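Local atomic coordinates of Lin2960 protein (Listeria innocua, PDB entry 3OOP), a protein that probably binds DNA as a transcription factor of the MarR family, although its precise function is unknown. Residues L24-S29 with D110-S115; A31-T36 with T106-I111; T36-S41 with N69-V74; W40-G45 with T61-P66; I52-I57 with S93-T98. One frame throughout, in Å; residues are numbered along the deposited sequence.

Interaction 1. Residues L24-S29 with D110-S115; sequences LFLMRS and DIVEAS
S29 and S115 face each other where helix 24-29 passes helix 110-115, and both point their CB toward the opposite segment. The axes approach to 9.0 Å, and their directions differ by 138°, so the helices run in broadly opposing senses. No hydrogen bond crosses the interface, and the contacts fall into three kinds. The first is close van der Waals contact around the serines. S29 CB lies only 3.1 Å from S115 OG, a tight fit, while I111 CG2 comes within 3.4 Å of S29 O. The S29 hydroxyl is used within its own helix: with chi1 at 78°, OG sits in the crowded position between the backbone N and the carbonyl carbon and donates to L26 O at 2.7 Å. The bond holds OG where it also lies beside V112 CG2 and I111 CG2. The second kind is apolar: L26 reaches across with its CD2 branch, which is 3.8 Å from S115 CB and 4.4 Å from V112 CG1. The third sets an aromatic edge against a carbonyl oxygen. F25, with CG anti to its backbone N (chi1 -178°), brings CE2 to 3.5 Å from S115 O, which lies near the ring plane. I142 and R5 of the second subunit pack on F25 and L26, respectively, consistent with MarR-family dimerisation through the N- and C-terminal helices. The contact joins the C-terminal part of helix 2-29 to the second half of helix 99-119, with I30 and M119 extending its packing and M27 touching P37 and W40 of helix 37-49.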
# COMPACT_ATOMS: atom_id res chain seq x y z
N LEU A 24 0.38 12.83 8.11
CA LEU A 24 -0.07 14.22 8.10
C LEU A 24 -0.40 14.73 9.50
O LEU A 24 -0.06 15.87 9.84
CB LEU A 24 -1.26 14.40 7.14
CG LEU A 24 -0.98 14.19 5.65
CD1 LEU A 24 -2.29 14.18 4.86
CD2 LEU A 24 -0.03 15.26 5.10
N PHE A 25 -1.05 13.89 10.31
CA PHE A 25 -1.44 14.25 11.67
C PHE A 25 -0.23 14.56 12.55
O PHE A 25 -0.19 15.58 13.25
CB PHE A 25 -2.24 13.11 12.30
CG PHE A 25 -2.74 13.39 13.68
CD1 PHE A 25 -3.79 14.27 13.89
CD2 PHE A 25 -2.16 12.77 14.79
CE1 PHE A 25 -4.28 14.52 15.17
CE2 PHE A 25 -2.63 13.02 16.08
CZ PHE A 25 -3.70 13.90 16.27
N LEU A 26 0.77 13.69 12.49
CA LEU A 26 2.01 13.91 13.23
C LEU A 26 2.74 15.15 12.76
O LEU A 26 3.31 15.87 13.58
CB LEU A 26 2.92 12.69 13.15
CG LEU A 26 2.34 11.43 13.80
CD1 LEU A 26 3.37 10.31 13.70
CD2 LEU A 26 1.94 11.67 15.28
N MSE A 27 2.72 15.41 11.46
CA MSE A 27 3.37 16.62 10.95
C MSE A 27 2.62 17.88 11.35
O MSE A 27 3.25 18.89 11.65
CB MSE A 27 3.63 16.53 9.44
CG MSE A 27 4.79 15.55 9.08
SE MSE A 27 6.44 15.73 10.17
CE MSE A 27 6.08 14.50 11.66
N ARG A 28 1.29 17.81 11.43
CA ARG A 28 0.48 18.95 11.91
C ARG A 28 0.80 19.33 13.35
O ARG A 28 0.69 20.50 13.74
CB ARG A 28 -1.02 18.68 11.78
CG ARG A 28 -1.53 18.78 10.38
CD ARG A 28 -3.02 19.08 10.31
NE ARG A 28 -3.86 18.02 10.86
CZ ARG A 28 -4.13 16.87 10.25
NH1 ARG A 28 -3.60 16.60 9.06
NH2 ARG A 28 -4.91 15.98 10.84
N SER A 29 1.19 18.33 14.15
CA SER A 29 1.45 18.56 15.57
C SER A 29 2.63 19.49 15.79
O SER A 29 2.68 20.16 16.81
CB SER A 29 1.68 17.22 16.30
OG SER A 29 2.97 16.69 16.08
N ASP A 110 8.91 15.08 21.89
CA ASP A 110 7.87 14.98 22.93
C ASP A 110 6.48 15.30 22.38
O ASP A 110 5.49 14.63 22.71
CB ASP A 110 8.21 15.87 24.13
CG ASP A 110 9.34 15.31 25.00
OD1 ASP A 110 9.66 14.10 24.90
OD2 ASP A 110 9.92 16.08 25.80
N ILE A 111 6.41 16.33 21.53
CA ILE A 111 5.15 16.73 20.90
C ILE A 111 4.66 15.63 19.97
O ILE A 111 3.48 15.25 20.03
CB ILE A 111 5.29 18.04 20.12
CG1 ILE A 111 5.54 19.19 21.09
CG2 ILE A 111 4.02 18.32 19.31
CD1 ILE A 111 6.44 20.24 20.52
N VAL A 112 5.55 15.11 19.13
CA VAL A 112 5.21 14.02 18.21
C VAL A 112 4.75 12.76 18.97
O VAL A 112 3.75 12.14 18.60
CB VAL A 112 6.37 13.71 17.24
CG1 VAL A 112 6.08 12.49 16.39
CG2 VAL A 112 6.65 14.94 16.35
N GLU A 113 5.46 12.42 20.04
CA GLU A 113 5.12 11.26 20.87
C GLU A 113 3.73 11.40 21.49
O GLU A 113 2.94 10.44 21.54
CB GLU A 113 6.18 11.10 21.95
CG GLU A 113 6.11 9.80 22.72
CD GLU A 113 7.45 9.41 23.30
OE1 GLU A 113 7.95 8.32 22.93
OE2 GLU A 113 8.02 10.18 24.10
N ALA A 114 3.42 12.60 21.98
CA ALA A 114 2.11 12.86 22.58
C ALA A 114 0.99 12.72 21.54
O ALA A 114 -0.06 12.12 21.83
CB ALA A 114 2.07 14.23 23.25
N SER A 115 1.21 13.23 20.33
CA SER A 115 0.24 13.07 19.23
C SER A 115 0.09 11.62 18.79
O SER A 115 -1.01 11.15 18.49
CB SER A 115 0.62 13.95 18.04
OG SER A 115 0.51 15.31 18.41

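Interaction 2. Residues A31-T36 with T106-I111; sequences ASYDVT and TELRDI
The Y33 ring meets the E107 carboxylate at its edge: OE1 lies near the ring plane, 3.4 Å from CE1, and the two planes stand 89° apart. The closeness of this carboxylate oxygen to an aromatic C-H is probably favourable electrostatically. L108 and I111 come to the same ring obliquely, L108 near its CB end and I111 near its hydroxyl end. In this MarR-type winged-helix protein, the contact lays the loop between helices 2-29 and 37-49 on helix 99-119. E107 reaches Y33 because its CG is anti to the backbone N (chi1 -171°) and the chain runs extended beyond it. Y33 and L108 run side by side in opposing senses, which brings L108 CD2 to 3.8 Å from Y33 CG. The Y33 and I111 side chains reach toward each other tip to tip, but the modelled separation of I111 CD1 from the tyrosine hydroxyl end is too short, and the detail there is doubtful. Farther along the loop, V35, which is buried, touches L108 and also packs on L43 and L80, and W40 of helix 37-49 packs on L108 as well. Between Y33 and V35, D34 of the loop forms a salt bridge with K78. The two L108 methyls have different partners: CD2 faces Y33, and CD1 rests 3.9 Å from V35 CB.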
# COMPACT_ATOMS: atom_id res chain seq x y z
N ALA A 31 3.57 21.79 13.31
CA ALA A 31 3.42 22.83 12.27
C ALA A 31 3.83 24.23 12.73
O ALA A 31 4.34 25.03 11.92
CB ALA A 31 1.97 22.85 11.74
N SER A 32 3.63 24.55 14.00
CA SER A 32 3.88 25.91 14.48
C SER A 32 5.33 26.15 14.87
O SER A 32 5.71 27.27 15.18
CB SER A 32 2.94 26.27 15.65
OG SER A 32 1.60 26.08 15.27
N TYR A 33 6.15 25.10 14.84
CA TYR A 33 7.55 25.21 15.27
C TYR A 33 8.46 25.70 14.14
O TYR A 33 8.11 25.60 12.96
CB TYR A 33 8.02 23.87 15.84
CG TYR A 33 7.36 23.60 17.17
CD1 TYR A 33 8.01 23.92 18.37
CD2 TYR A 33 6.07 23.05 17.24
CE1 TYR A 33 7.40 23.68 19.59
CE2 TYR A 33 5.46 22.82 18.46
CZ TYR A 33 6.13 23.13 19.63
OH TYR A 33 5.53 22.91 20.85
N ASP A 34 9.62 26.24 14.51
CA ASP A 34 10.53 26.86 13.54
C ASP A 34 11.11 25.82 12.58
O ASP A 34 11.29 26.08 11.39
CB ASP A 34 11.64 27.64 14.25
CG ASP A 34 12.69 28.18 13.29
OD1 ASP A 34 12.40 29.17 12.59
OD2 ASP A 34 13.80 27.60 13.22
N VAL A 35 11.37 24.62 13.09
CA VAL A 35 11.83 23.50 12.27
C VAL A 35 10.71 22.95 11.37
O VAL A 35 9.66 22.56 11.87
CB VAL A 35 12.41 22.39 13.20
CG1 VAL A 35 12.74 21.13 12.44
CG2 VAL A 35 13.65 22.91 13.93
N THR A 36 10.95 22.91 10.05
CA THR A 36 10.01 22.35 9.04
C THR A 36 10.02 20.80 8.98
O THR A 36 10.97 20.18 9.44
CB THR A 36 10.31 22.89 7.63
OG1 THR A 36 11.51 22.30 7.12
CG2 THR A 36 10.44 24.42 7.63
N THR A 106 14.45 17.34 21.38
CA THR A 106 13.74 16.79 22.54
C THR A 106 12.31 17.35 22.61
O THR A 106 11.35 16.60 22.77
CB THR A 106 14.52 17.03 23.86
OG1 THR A 106 15.72 16.25 23.83
CG2 THR A 106 13.70 16.65 25.09
N GLU A 107 12.19 18.66 22.44
CA GLU A 107 10.90 19.34 22.46
C GLU A 107 9.98 18.79 21.36
O GLU A 107 8.83 18.44 21.63
CB GLU A 107 11.12 20.86 22.32
CG GLU A 107 9.88 21.74 22.55
CD GLU A 107 10.18 23.23 22.44
OE1 GLU A 107 9.21 24.03 22.50
OE2 GLU A 107 11.36 23.62 22.29
N LEU A 108 10.50 18.69 20.13
CA LEU A 108 9.73 18.17 19.00
C LEU A 108 9.36 16.70 19.18
O LEU A 108 8.20 16.33 18.94
CB LEU A 108 10.50 18.37 17.68
CG LEU A 108 10.79 19.81 17.28
CD1 LEU A 108 11.82 19.87 16.14
CD2 LEU A 108 9.51 20.54 16.88
N ARG A 109 10.32 15.88 19.62
CA ARG A 109 10.06 14.46 19.84
C ARG A 109 8.92 14.27 20.83
O ARG A 109 8.07 13.41 20.63
CB ARG A 109 11.31 13.73 20.33
CG ARG A 109 12.29 13.35 19.23
CD ARG A 109 12.96 12.02 19.54
NE ARG A 109 14.15 11.78 18.72
CZ ARG A 109 14.15 11.21 17.52
NH1 ARG A 109 13.01 10.84 16.96
NH2 ARG A 109 15.30 11.03 16.87
N ASP A 110 8.91 15.08 21.89
CA ASP A 110 7.87 14.98 22.93
C ASP A 110 6.48 15.30 22.38
O ASP A 110 5.49 14.63 22.71
CB ASP A 110 8.21 15.87 24.13
CG ASP A 110 9.34 15.31 25.00
OD1 ASP A 110 9.66 14.10 24.90
OD2 ASP A 110 9.92 16.08 25.80
N ILE A 111 6.41 16.33 21.53
CA ILE A 111 5.15 16.73 20.90
C ILE A 111 4.66 15.63 19.97
O ILE A 111 3.48 15.25 20.03
CB ILE A 111 5.29 18.04 20.12
CG1 ILE A 111 5.54 19.19 21.09
CG2 ILE A 111 4.02 18.32 19.31
CD1 ILE A 111 6.44 20.24 20.52

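Interaction 3. Residues T36-S41 with N69-V74; sequences TPEQWS and NRIVDV
E38 and R70 form a two-pronged salt bridge in which the guanidinium meets the carboxylate end-on, NH1 to OE1 at 2.8 Å and NH2 to OE2 at 3.0 Å. It links two helices of the winged helix-turn-helix core, 37-49 and 65-77, whose segments run nearly perpendicular to each other (92°). The first bond is almost straight, with an N-H...O angle of 174°. Both oxygens are engaged on their syn sides, though the flat groups are not coplanar, their planes being 39° apart. The R70 chain is bent at chi3, which sets NE; the guanidinium beyond it meets both oxygens close to its own plane. Beneath the ion pair lies I71: its CD1 is 3.7 Å from E38 OE2, and its CG2 is 3.8 Å from Q39 CA. At the start of helix 37-49, T36 and Q39 form a capping box. T36 N donates to Q39 OE1 at 3.1 Å, from above the carbonyl plane, and Q39 N returns a weak bond to T36 OG1. K78 NZ also binds Q39 OE1, so the amide is held from its oxygen end. That leaves its nitrogen facing the second helix, where Q39 NE2 lies 3.4 Å from V74 CG1.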
# COMPACT_ATOMS: atom_id res chain seq x y z
N THR A 36 10.95 22.91 10.05
CA THR A 36 10.01 22.35 9.04
C THR A 36 10.02 20.80 8.98
O THR A 36 10.97 20.18 9.44
CB THR A 36 10.31 22.89 7.63
OG1 THR A 36 11.51 22.30 7.12
CG2 THR A 36 10.44 24.42 7.63
N PRO A 37 8.97 20.18 8.38
CA PRO A 37 8.91 18.70 8.28
C PRO A 37 10.16 18.02 7.70
O PRO A 37 10.63 17.03 8.26
CB PRO A 37 7.71 18.46 7.35
CG PRO A 37 6.86 19.62 7.52
CD PRO A 37 7.70 20.80 7.94
N GLU A 38 10.68 18.55 6.59
CA GLU A 38 11.87 17.96 5.96
C GLU A 38 13.13 18.17 6.81
O GLU A 38 14.02 17.32 6.86
CB GLU A 38 12.07 18.48 4.52
CG GLU A 38 12.49 19.95 4.41
CD GLU A 38 12.85 20.39 2.99
OE1 GLU A 38 13.08 21.60 2.81
OE2 GLU A 38 12.90 19.54 2.07
N GLN A 39 13.19 19.32 7.50
CA GLN A 39 14.28 19.60 8.43
C GLN A 39 14.18 18.65 9.62
O GLN A 39 15.20 18.20 10.14
CB GLN A 39 14.23 21.06 8.89
CG GLN A 39 14.67 22.04 7.82
CD GLN A 39 14.22 23.47 8.12
OE1 GLN A 39 13.78 23.77 9.23
NE2 GLN A 39 14.34 24.34 7.13
N TRP A 40 12.96 18.35 10.04
CA TRP A 40 12.74 17.43 11.15
C TRP A 40 13.20 16.03 10.79
O TRP A 40 13.85 15.37 11.59
CB TRP A 40 11.27 17.44 11.56
CG TRP A 40 10.88 16.35 12.52
CD1 TRP A 40 9.93 15.40 12.31
CD2 TRP A 40 11.41 16.11 13.83
NE1 TRP A 40 9.82 14.58 13.41
CE2 TRP A 40 10.72 14.98 14.35
CE3 TRP A 40 12.40 16.71 14.61
CZ2 TRP A 40 10.99 14.46 15.63
CZ3 TRP A 40 12.67 16.19 15.88
CH2 TRP A 40 11.96 15.07 16.37
N SER A 41 12.88 15.58 9.57
CA SER A 41 13.32 14.25 9.13
C SER A 41 14.82 14.10 9.29
O SER A 41 15.30 13.08 9.81
CB SER A 41 12.94 14.00 7.67
OG SER A 41 11.53 14.00 7.54
N ASN A 69 22.18 17.65 1.37
CA ASN A 69 23.15 18.74 1.42
C ASN A 69 22.48 20.09 1.71
O ASN A 69 22.96 20.86 2.53
CB ASN A 69 23.97 18.79 0.12
CG ASN A 69 24.79 17.52 -0.11
OD1 ASN A 69 24.90 16.67 0.77
ND2 ASN A 69 25.36 17.40 -1.31
N ARG A 70 21.36 20.34 1.03
CA ARG A 70 20.60 21.59 1.21
C ARG A 70 20.06 21.72 2.63
O ARG A 70 20.20 22.78 3.26
CB ARG A 70 19.43 21.65 0.21
CG ARG A 70 18.44 22.80 0.46
CD ARG A 70 17.38 22.91 -0.64
NE ARG A 70 16.51 21.73 -0.75
CZ ARG A 70 15.47 21.47 0.03
NH1 ARG A 70 15.15 22.26 1.05
NH2 ARG A 70 14.75 20.37 -0.18
N ILE A 71 19.43 20.66 3.13
CA ILE A 71 18.82 20.68 4.47
C ILE A 71 19.89 20.78 5.56
O ILE A 71 19.73 21.56 6.51
CB ILE A 71 17.88 19.46 4.72
CG1 ILE A 71 16.69 19.49 3.74
CG2 ILE A 71 17.37 19.47 6.16
CD1 ILE A 71 15.93 18.17 3.63
N VAL A 72 20.97 20.02 5.42
CA VAL A 72 22.11 20.11 6.34
C VAL A 72 22.64 21.55 6.41
O VAL A 72 22.92 22.07 7.49
CB VAL A 72 23.22 19.10 5.98
CG1 VAL A 72 24.52 19.39 6.73
CG2 VAL A 72 22.74 17.70 6.31
N ASP A 73 22.75 22.21 5.26
CA ASP A 73 23.15 23.62 5.27
C ASP A 73 22.21 24.53 6.08
O ASP A 73 22.68 25.38 6.83
CB ASP A 73 23.39 24.13 3.84
CG ASP A 73 24.64 23.51 3.20
OD1 ASP A 73 25.53 23.03 3.95
OD2 ASP A 73 24.73 23.49 1.95
N VAL A 74 20.90 24.32 5.97
CA VAL A 74 19.94 25.11 6.77
C VAL A 74 20.11 24.81 8.26
O VAL A 74 20.10 25.73 9.08
CB VAL A 74 18.46 24.87 6.35
CG1 VAL A 74 17.51 25.63 7.28
CG2 VAL A 74 18.24 25.30 4.89

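Interaction 4. Residues W40-G45 with T61-P66; sequences WSVLEG and TKKDTP
T61 CG2 rests against the backbone of helix 40-45, 3.6 Å from S41 O, and K63 CE lies 3.8 Å from S41 CB. V42 completes the first shell, its CG2 standing 4.4 Å from T61 CG2 and equally far from K63 CD. Methyl and methylene groups supply the side-chain part, one methyl lying on a backbone carbonyl oxygen; no hydrogen bond crosses the two segments. T61 presents its methyl because its OG1 sits between the backbone N and the carbonyl carbon (chi1 60°), where it bonds to I57 O one turn back. The hydroxyl is thus spent inside helix 54-61, and the methyl is directed at the S41 carbonyl. S41 is likewise held within its own helix: OG donates to P37 O at 3.2 Å, and S41 N reaches that oxygen from the opposite face of its plane. K63 runs extended as far as CE, so its aliphatic part lies against S41 and V42 before the last torsion bends the chain. In the next shell, V42 packs on I57, I71 and L75, and V68 touches K63. The backbone between the helices turns at K62, which has positive phi (61°), and D64 then caps the N terminus of helix 65-77, its OD1 also bonded to T67 OG1. Helix 54-61, this short turn and helix 65-77 make up the helix-turn-helix of the MarR-type fold, and the contact sets the turn against helix 37-49, the preceding helix of the three-helix core.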
# COMPACT_ATOMS: atom_id res chain seq x y z
N TRP A 40 12.96 18.35 10.04
CA TRP A 40 12.74 17.43 11.15
C TRP A 40 13.20 16.03 10.79
O TRP A 40 13.85 15.37 11.59
CB TRP A 40 11.27 17.44 11.56
CG TRP A 40 10.88 16.35 12.52
CD1 TRP A 40 9.93 15.40 12.31
CD2 TRP A 40 11.41 16.11 13.83
NE1 TRP A 40 9.82 14.58 13.41
CE2 TRP A 40 10.72 14.98 14.35
CE3 TRP A 40 12.40 16.71 14.61
CZ2 TRP A 40 10.99 14.46 15.63
CZ3 TRP A 40 12.67 16.19 15.88
CH2 TRP A 40 11.96 15.07 16.37
N SER A 41 12.88 15.58 9.57
CA SER A 41 13.32 14.25 9.13
C SER A 41 14.82 14.10 9.29
O SER A 41 15.30 13.08 9.81
CB SER A 41 12.94 14.00 7.67
OG SER A 41 11.53 14.00 7.54
N VAL A 42 15.56 15.10 8.84
CA VAL A 42 17.02 15.06 8.91
C VAL A 42 17.50 15.17 10.36
O VAL A 42 18.34 14.37 10.79
CB VAL A 42 17.67 16.10 7.98
CG1 VAL A 42 19.17 16.15 8.20
CG2 VAL A 42 17.38 15.75 6.51
N LEU A 43 16.96 16.12 11.11
CA LEU A 43 17.31 16.30 12.53
C LEU A 43 17.10 15.03 13.35
O LEU A 43 17.99 14.63 14.12
CB LEU A 43 16.49 17.42 13.16
CG LEU A 43 17.03 18.82 13.36
CD1 LEU A 43 15.99 19.62 14.13
CD2 LEU A 43 18.39 18.83 14.09
N GLU A 44 15.91 14.44 13.21
CA GLU A 44 15.54 13.18 13.88
C GLU A 44 16.55 12.08 13.56
O GLU A 44 16.96 11.31 14.44
CB GLU A 44 14.12 12.78 13.47
CG GLU A 44 13.77 11.29 13.62
CD GLU A 44 12.67 10.85 12.67
OE1 GLU A 44 12.90 9.90 11.89
OE2 GLU A 44 11.58 11.45 12.69
N GLY A 45 16.92 11.98 12.28
CA GLY A 45 17.88 10.98 11.82
C GLY A 45 19.25 11.21 12.44
O GLY A 45 19.92 10.27 12.84
N THR A 61 16.91 8.76 5.64
CA THR A 61 15.72 9.56 5.37
C THR A 61 15.13 9.25 4.00
O THR A 61 13.99 9.63 3.71
CB THR A 61 16.02 11.07 5.43
OG1 THR A 61 17.00 11.40 4.44
CG2 THR A 61 16.54 11.47 6.80
N LYS A 62 15.91 8.55 3.16
CA LYS A 62 15.54 8.29 1.76
C LYS A 62 15.37 9.58 0.96
O LYS A 62 14.40 9.75 0.22
CB LYS A 62 14.31 7.39 1.69
CG LYS A 62 14.61 5.94 2.02
CD LYS A 62 13.36 5.13 2.31
CE LYS A 62 13.10 5.04 3.81
NZ LYS A 62 12.01 4.05 4.11
N LYS A 63 16.33 10.49 1.13
CA LYS A 63 16.41 11.71 0.33
C LYS A 63 17.70 11.65 -0.47
O LYS A 63 18.63 10.93 -0.09
CB LYS A 63 16.40 12.94 1.24
CG LYS A 63 15.15 13.06 2.12
CD LYS A 63 15.21 14.29 3.02
CE LYS A 63 14.06 14.30 4.03
NZ LYS A 63 12.72 14.55 3.43
N ASP A 64 17.78 12.38 -1.58
CA ASP A 64 19.00 12.34 -2.39
C ASP A 64 20.10 13.24 -1.84
O ASP A 64 19.84 14.11 -0.99
CB ASP A 64 18.71 12.59 -3.88
CG ASP A 64 18.09 13.95 -4.15
OD1 ASP A 64 18.36 14.91 -3.40
OD2 ASP A 64 17.33 14.06 -5.14
N THR A 65 21.32 13.02 -2.31
CA THR A 65 22.50 13.80 -1.93
C THR A 65 22.26 15.32 -1.94
O THR A 65 22.49 15.97 -0.92
CB THR A 65 23.74 13.43 -2.79
OG1 THR A 65 23.88 12.00 -2.86
CG2 THR A 65 25.02 14.03 -2.20
N PRO A 66 21.79 15.89 -3.08
CA PRO A 66 21.54 17.34 -3.14
C PRO A 66 20.53 17.84 -2.10
O PRO A 66 20.73 18.92 -1.53
CB PRO A 66 20.97 17.54 -4.56
CG PRO A 66 21.49 16.38 -5.34
CD PRO A 66 21.52 15.24 -4.39

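Interaction 5. Residues I52-I57 with S93-T98; sequences ISQKEI and SLLSLT
Q54 CG, set by an unstaggered chi1 of -129°, meets L95 CD1 at 3.9 Å; on L95, chi1 of -48° puts CG beside the backbone N, and chi2, near anti, places CD1. The contact belongs to the small antiparallel sheet of the winged helix, where the short, weakly bonded strand 52-53 pairs with strand 94-97 of the wing. I52 and L95 form a hydrogen-bonded pair, I52 N donating to L95 O at 3.0 Å and L95 N to I52 O at 2.8 Å. The second bond is the straighter, 169° at the hydrogen. L94 CA also approaches I52 O, at 3.6 Å, in a CA-H...O contact. The side chains of I52 and L95 share one face of the sheet, where I57 CG1 and L95 CD1 meet loosely, within a core that includes V42, V68 and V72. Q54 is fixed at its amide by partners beyond the strands, NE2 giving a hydrogen bond to N69 OD1 and OE1 accepting one from R83 NH1. Here the chain passes directly from strand to helix: S53 is the N-cap of helix 54-61, and its OG accepts from E56 N at 3.1 Å. On the other face of the sheet, L94 CD2 lies 3.7 Å from S53 N, at the residue that caps helix 54-61.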
# COMPACT_ATOMS: atom_id res chain seq x y z
N ILE A 52 26.92 10.99 12.55
CA ILE A 52 26.52 10.23 11.37
C ILE A 52 26.96 10.95 10.09
O ILE A 52 26.92 12.18 10.03
CB ILE A 52 24.99 9.95 11.34
CG1 ILE A 52 24.63 9.12 10.10
CG2 ILE A 52 24.18 11.26 11.44
CD1 ILE A 52 23.20 8.63 10.04
N SER A 53 27.35 10.19 9.08
CA SER A 53 27.79 10.80 7.82
C SER A 53 26.60 11.32 7.00
O SER A 53 25.48 10.81 7.11
CB SER A 53 28.64 9.83 7.00
OG SER A 53 27.85 8.79 6.45
N GLN A 54 26.86 12.33 6.17
CA GLN A 54 25.85 12.89 5.28
C GLN A 54 25.34 11.83 4.30
O GLN A 54 24.16 11.80 3.97
CB GLN A 54 26.39 14.12 4.55
CG GLN A 54 25.50 15.34 4.66
CD GLN A 54 26.24 16.64 4.39
OE1 GLN A 54 27.16 17.02 5.12
NE2 GLN A 54 25.83 17.33 3.35
N LYS A 55 26.24 10.95 3.86
CA LYS A 55 25.86 9.79 3.06
C LYS A 55 24.81 8.92 3.78
O LYS A 55 23.78 8.58 3.19
CB LYS A 55 27.08 8.95 2.69
CG LYS A 55 26.73 7.68 1.94
CD LYS A 55 27.83 6.64 2.05
CE LYS A 55 27.25 5.23 1.96
NZ LYS A 55 26.87 4.81 0.58
N GLU A 56 25.06 8.57 5.04
CA GLU A 56 24.14 7.71 5.80
C GLU A 56 22.81 8.38 6.15
O GLU A 56 21.80 7.69 6.29
CB GLU A 56 24.82 7.15 7.06
CG GLU A 56 25.88 6.06 6.79
CD GLU A 56 25.31 4.78 6.19
OE1 GLU A 56 24.14 4.44 6.46
OE2 GLU A 56 26.06 4.09 5.44
N ILE A 57 22.79 9.70 6.28
CA ILE A 57 21.52 10.40 6.52
C ILE A 57 20.58 10.31 5.32
O ILE A 57 19.37 10.14 5.48
CB ILE A 57 21.71 11.87 6.98
CG1 ILE A 57 22.00 11.91 8.47
CG2 ILE A 57 20.44 12.71 6.73
CD1 ILE A 57 20.83 11.40 9.35
N SER A 93 33.07 13.72 6.57
CA SER A 93 32.34 14.65 7.47
C SER A 93 31.13 14.07 8.24
O SER A 93 30.16 13.58 7.65
CB SER A 93 31.93 15.92 6.72
OG SER A 93 30.88 15.66 5.79
N LEU A 94 31.20 14.17 9.57
CA LEU A 94 30.16 13.62 10.44
C LEU A 94 29.31 14.73 11.06
O LEU A 94 29.82 15.78 11.45
CB LEU A 94 30.79 12.74 11.53
CG LEU A 94 31.66 11.57 11.05
CD1 LEU A 94 32.35 10.91 12.22
CD2 LEU A 94 30.86 10.56 10.25
N LEU A 95 28.01 14.47 11.16
CA LEU A 95 27.07 15.43 11.71
C LEU A 95 26.61 14.98 13.09
O LEU A 95 26.36 13.79 13.30
CB LEU A 95 25.83 15.54 10.81
CG LEU A 95 26.09 15.71 9.31
CD1 LEU A 95 24.81 15.40 8.54
CD2 LEU A 95 26.59 17.10 9.04
N SER A 96 26.49 15.94 14.00
CA SER A 96 26.00 15.69 15.35
C SER A 96 25.21 16.91 15.81
O SER A 96 25.30 17.96 15.20
CB SER A 96 27.16 15.45 16.32
OG SER A 96 28.05 14.45 15.83
N LEU A 97 24.45 16.76 16.89
CA LEU A 97 23.65 17.87 17.40
C LEU A 97 24.46 18.84 18.25
O LEU A 97 25.39 18.44 18.96
CB LEU A 97 22.48 17.33 18.24
CG LEU A 97 21.51 16.36 17.58
CD1 LEU A 97 20.52 15.84 18.61
CD2 LEU A 97 20.77 17.00 16.42
N THR A 98 24.10 20.12 18.19
CA THR A 98 24.53 21.10 19.17
C THR A 98 23.62 21.00 20.40
O THR A 98 22.58 20.32 20.36
CB THR A 98 24.42 22.54 18.63
OG1 THR A 98 23.05 22.81 18.30
CG2 THR A 98 25.28 22.73 17.38

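In the fold
From the N terminus, helix 2-29 is the first to meet a distant partner: interaction 1 closes the longest excursion by joining its end to helix 99-119. The following loop returns to an earlier part of that helix in interaction 2, the two contacts sharing D110 and I111. Interactions 3, 4 and 5 are nested inside both closures. Interactions 3 and 4 start together on helix 37-49 and tie it to helix 65-77 and to the turn before it. Interaction 5 crosses them in sequence, pairing strand 52-53 with strand 94-97. W40 links helix 37-49 to helices 2-29 and 99-119, while V72 touches L95 and joins core to wing.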